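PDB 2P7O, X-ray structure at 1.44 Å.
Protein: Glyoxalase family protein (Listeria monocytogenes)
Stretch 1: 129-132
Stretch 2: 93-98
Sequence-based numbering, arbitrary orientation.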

ATOM      1  N   LYS A 129      -9.458   6.299 -14.246  1.00 24.57           N
ATOM      2  CA  LYS A 129      -9.715   6.832 -15.605  1.00 24.06           C
ATOM      3  C   LYS A 129     -10.824   7.885 -15.588  1.00 27.78           C
ATOM      4  O   LYS A 129     -10.953   8.682 -16.502  1.00 33.16           O
ATOM      5  CB  LYS A 129     -10.145   5.696 -16.531  1.00 26.22           C
ATOM      6  CG  LYS A 129     -11.382   4.960 -16.041  1.00 22.99           C
ATOM      7  CD  LYS A 129     -11.836   3.874 -17.018  1.00 26.77           C
ATOM      8  CE  LYS A 129     -12.701   2.860 -16.286  1.00 35.81           C
ATOM      9  NZ  LYS A 129     -11.957   1.577 -16.106  1.00 46.61           N
ATOM     10  N   ARG A 130     -11.674   7.850 -14.553  1.00 24.98           N
ATOM     11  CA  ARG A 130     -12.760   8.790 -14.448  1.00 27.44           C
ATOM     12  C   ARG A 130     -12.286  10.240 -14.326  1.00 31.47           C
ATOM     13  O   ARG A 130     -13.108  11.134 -14.524  1.00 35.93           O
ATOM     14  CB  ARG A 130     -13.573   8.488 -13.185  1.00 30.08           C
ATOM     15  CG  ARG A 130     -14.299   7.137 -13.329  1.00 26.53           C
ATOM     16  CD  ARG A 130     -15.263   7.077 -12.114  1.00 27.31           C
ATOM     17  NE  ARG A 130     -15.958   5.783 -12.073  1.00 27.08           N
ATOM     18  CZ  ARG A 130     -16.633   5.365 -11.011  1.00 21.87           C
ATOM     19  NH1 ARG A 130     -16.717   6.142  -9.911  1.00 29.16           N
ATOM     20  NH2 ARG A 130     -17.241   4.176 -11.029  1.00 25.76           N
ATOM     21  N   TYR A 131     -11.024  10.417 -13.961  1.00 32.53           N
ATOM     22  CA  TYR A 131     -10.490  11.747 -13.697  1.00 35.74           C
ATOM     23  C   TYR A 131      -9.550  12.161 -14.828  1.00 46.19           C
ATOM     24  O   TYR A 131      -8.521  12.811 -14.643  1.00 58.29           O
ATOM     25  CB  TYR A 131      -9.790  11.824 -12.336  1.00 33.34           C
ATOM     26  CG  TYR A 131     -10.682  11.397 -11.204  1.00 29.33           C
ATOM     27  CD1 TYR A 131     -10.983  10.065 -10.987  1.00 29.53           C
ATOM     28  CD2 TYR A 131     -11.274  12.332 -10.360  1.00 27.08           C
ATOM     29  CE1 TYR A 131     -11.814   9.673  -9.958  1.00 31.19           C
ATOM     30  CE2 TYR A 131     -12.098  11.929  -9.312  1.00 26.40           C
ATOM     31  CZ  TYR A 131     -12.378  10.606  -9.105  1.00 30.75           C
ATOM     32  OH  TYR A 131     -13.203  10.182  -8.059  1.00 34.29           O
ATOM     33  N   HIS A 132      -9.959  11.737 -16.024  1.00 51.24           N
ATOM     34  CA  HIS A 132      -9.217  12.044 -17.242  1.00 51.50           C
ATOM     35  C   HIS A 132     -10.168  12.750 -18.209  1.00 54.33           C
ATOM     36  O   HIS A 132      -9.693  13.661 -18.919  1.00 67.91           O
ATOM     37  CB  HIS A 132      -8.627  10.760 -17.813  1.00 50.02           C
TER
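Stretch 2, residues 93-98: MKPERP

Stretch 2 meets stretch 1 as an extended segment laid beside a compact turn near the end of the chain. Its phi/psi values stay in the extended region from Met93 through Pro98, with a weakly bonded strand at about 93-94 and loop from Pro95 onward. Stretch 1 opens in a 3-10 segment that begins earlier in the chain and includes Lys129 and Arg130, and a weak hydrogen bond from His132 N to Lys129 O (3.2 Å) spans the turn. The backbones keep their distance, the nearest alpha carbons being those of Tyr131 and Arg97, CA to CA 7.6 Å, and the contact runs largely through side chains meeting side chains or backbone atoms.

Packing centres on Tyr131, which gives up more surface than any other residue here. Its CA-to-CB bond points sideways, but with chi1 in m the ring reaches the other stretch. Tyr131 CE2 lies 4.0 Å from Lys94 CB, a carbon-to-carbon contact made by the root of the lysine. The rest of Lys94 leads away, and its NZ is hydrogen-bonded elsewhere in the structure.

The same ring carbon also meets backbone carbonyls: Tyr131 CE2 is 3.6 Å from Lys94 O and 3.8 Å from Pro95 O. Both oxygens approach the ring obliquely, and these are van der Waals contacts.

Arg97 answers from further along. Its CA-to-CB bond points toward stretch 1, and chi1 and chi2, both m, fold the chain so that one guanidinium face lies over the turn, with Arg97 NH2 3.6 Å from Tyr131 CA. Nearer its root, Arg97 CG sits 3.8 Å from Arg130 O.

No hydrogen bond crosses between the modelled atoms. The rule to read is shape: one aromatic ring and one folded arginine cover most of a 273 Å² contact, while Pro95 and Glu96 point their CB atoms away.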

ATOM      1  N   MET A  93      -8.224  17.114  -2.501  1.00 29.76           N
ATOM      2  CA  MET A  93      -9.151  16.072  -2.894  1.00 27.96           C
ATOM      3  C   MET A  93      -9.461  16.223  -4.387  1.00 28.57           C
ATOM      4  O   MET A  93      -9.687  17.371  -4.782  1.00 30.22           O
ATOM      5  CB  MET A  93     -10.469  16.224  -2.116  1.00 30.83           C
ATOM      6  CG  MET A  93     -11.514  15.288  -2.678  1.00 28.33           C
ATOM      7  SD  MET A  93     -13.202  15.604  -2.138  1.00 65.97           S
ATOM      8  CE  MET A  93     -13.184  14.599  -0.645  1.00 42.17           C
ATOM      9  N   LYS A  94      -9.484  15.104  -5.085  1.00 25.38           N
ATOM     10  CA  LYS A  94      -9.917  15.069  -6.484  1.00 33.03           C
ATOM     11  C   LYS A  94     -11.455  14.998  -6.504  1.00 31.10           C
ATOM     12  O   LYS A  94     -11.986  13.904  -6.250  1.00 45.16           O
ATOM     13  CB  LYS A  94      -9.284  13.885  -7.231  1.00 33.34           C
ATOM     14  CG  LYS A  94      -7.775  13.792  -6.932  1.00 37.64           C
ATOM     15  CD  LYS A  94      -7.030  13.087  -8.056  1.00 36.55           C
ATOM     16  CE  LYS A  94      -6.303  14.109  -8.928  1.00 37.69           C
ATOM     17  NZ  LYS A  94      -4.827  14.012  -8.742  1.00 34.33           N
ATOM     18  N   PRO A  95     -12.124  16.113  -6.752  1.00 31.88           N
ATOM     19  CA  PRO A  95     -13.579  16.254  -6.673  1.00 28.73           C
ATOM     20  C   PRO A  95     -14.370  15.283  -7.547  1.00 26.20           C
ATOM     21  O   PRO A  95     -14.071  15.065  -8.713  1.00 26.36           O
ATOM     22  CB  PRO A  95     -13.879  17.690  -7.080  1.00 30.49           C
ATOM     23  CG  PRO A  95     -12.579  18.422  -7.088  1.00 32.24           C
ATOM     24  CD  PRO A  95     -11.460  17.406  -7.109  1.00 33.81           C
ATOM     25  N   GLU A  96     -15.459  14.755  -7.011  1.00 22.97           N
ATOM     26  CA  GLU A  96     -16.268  13.789  -7.745  1.00 23.49           C
ATOM     27  C   GLU A  96     -16.773  14.441  -9.033  1.00 27.80           C
ATOM     28  O   GLU A  96     -17.027  15.650  -9.023  1.00 27.06           O
ATOM     29  CB  GLU A  96     -17.411  13.306  -6.835  1.00 24.10           C
ATOM     30  CG  GLU A  96     -17.994  11.966  -7.285  1.00 22.82           C
ATOM     31  CD  GLU A  96     -19.275  11.585  -6.574  1.00 23.86           C
ATOM     32  OE1 GLU A  96     -20.161  12.456  -6.366  1.00 23.98           O
ATOM     33  OE2 GLU A  96     -19.431  10.364  -6.307  1.00 25.11           O
ATOM     34  N   ARG A  97     -16.785  13.706 -10.121  1.00 27.02           N
ATOM     35  CA  ARG A  97     -17.318  14.180 -11.403  1.00 26.24           C
ATOM     36  C   ARG A  97     -18.814  13.958 -11.472  1.00 27.10           C
ATOM     37  O   ARG A  97     -19.364  13.243 -10.621  1.00 23.84           O
ATOM     38  CB  ARG A  97     -16.627  13.329 -12.486  1.00 30.54           C
ATOM     39  CG  ARG A  97     -15.105  13.496 -12.390  1.00 39.91           C
ATOM     40  CD  ARG A  97     -14.734  14.762 -13.156  1.00 42.43           C
ATOM     41  NE  ARG A  97     -13.297  14.979 -13.140  1.00 46.71           N
ATOM     42  CZ  ARG A  97     -12.451  15.023 -14.155  1.00 50.28           C
ATOM     43  NH1 ARG A  97     -12.846  14.826 -15.415  1.00 57.48           N
ATOM     44  NH2 ARG A  97     -11.153  15.259 -13.946  1.00 53.55           N
ATOM     45  N   PRO A  98     -19.533  14.466 -12.455  1.00 23.38           N
ATOM     46  CA  PRO A  98     -20.912  13.980 -12.672  1.00 22.10           C
ATOM     47  C   PRO A  98     -20.914  12.460 -12.801  1.00 20.31           C
ATOM     48  O   PRO A  98     -19.917  11.806 -13.144  1.00 26.98           O
ATOM     49  CB  PRO A  98     -21.198  14.536 -14.085  1.00 26.90           C
ATOM     50  CG  PRO A  98     -20.443  15.839 -14.092  1.00 26.74           C
ATOM     51  CD  PRO A  98     -19.114  15.480 -13.447  1.00 25.81           C
TER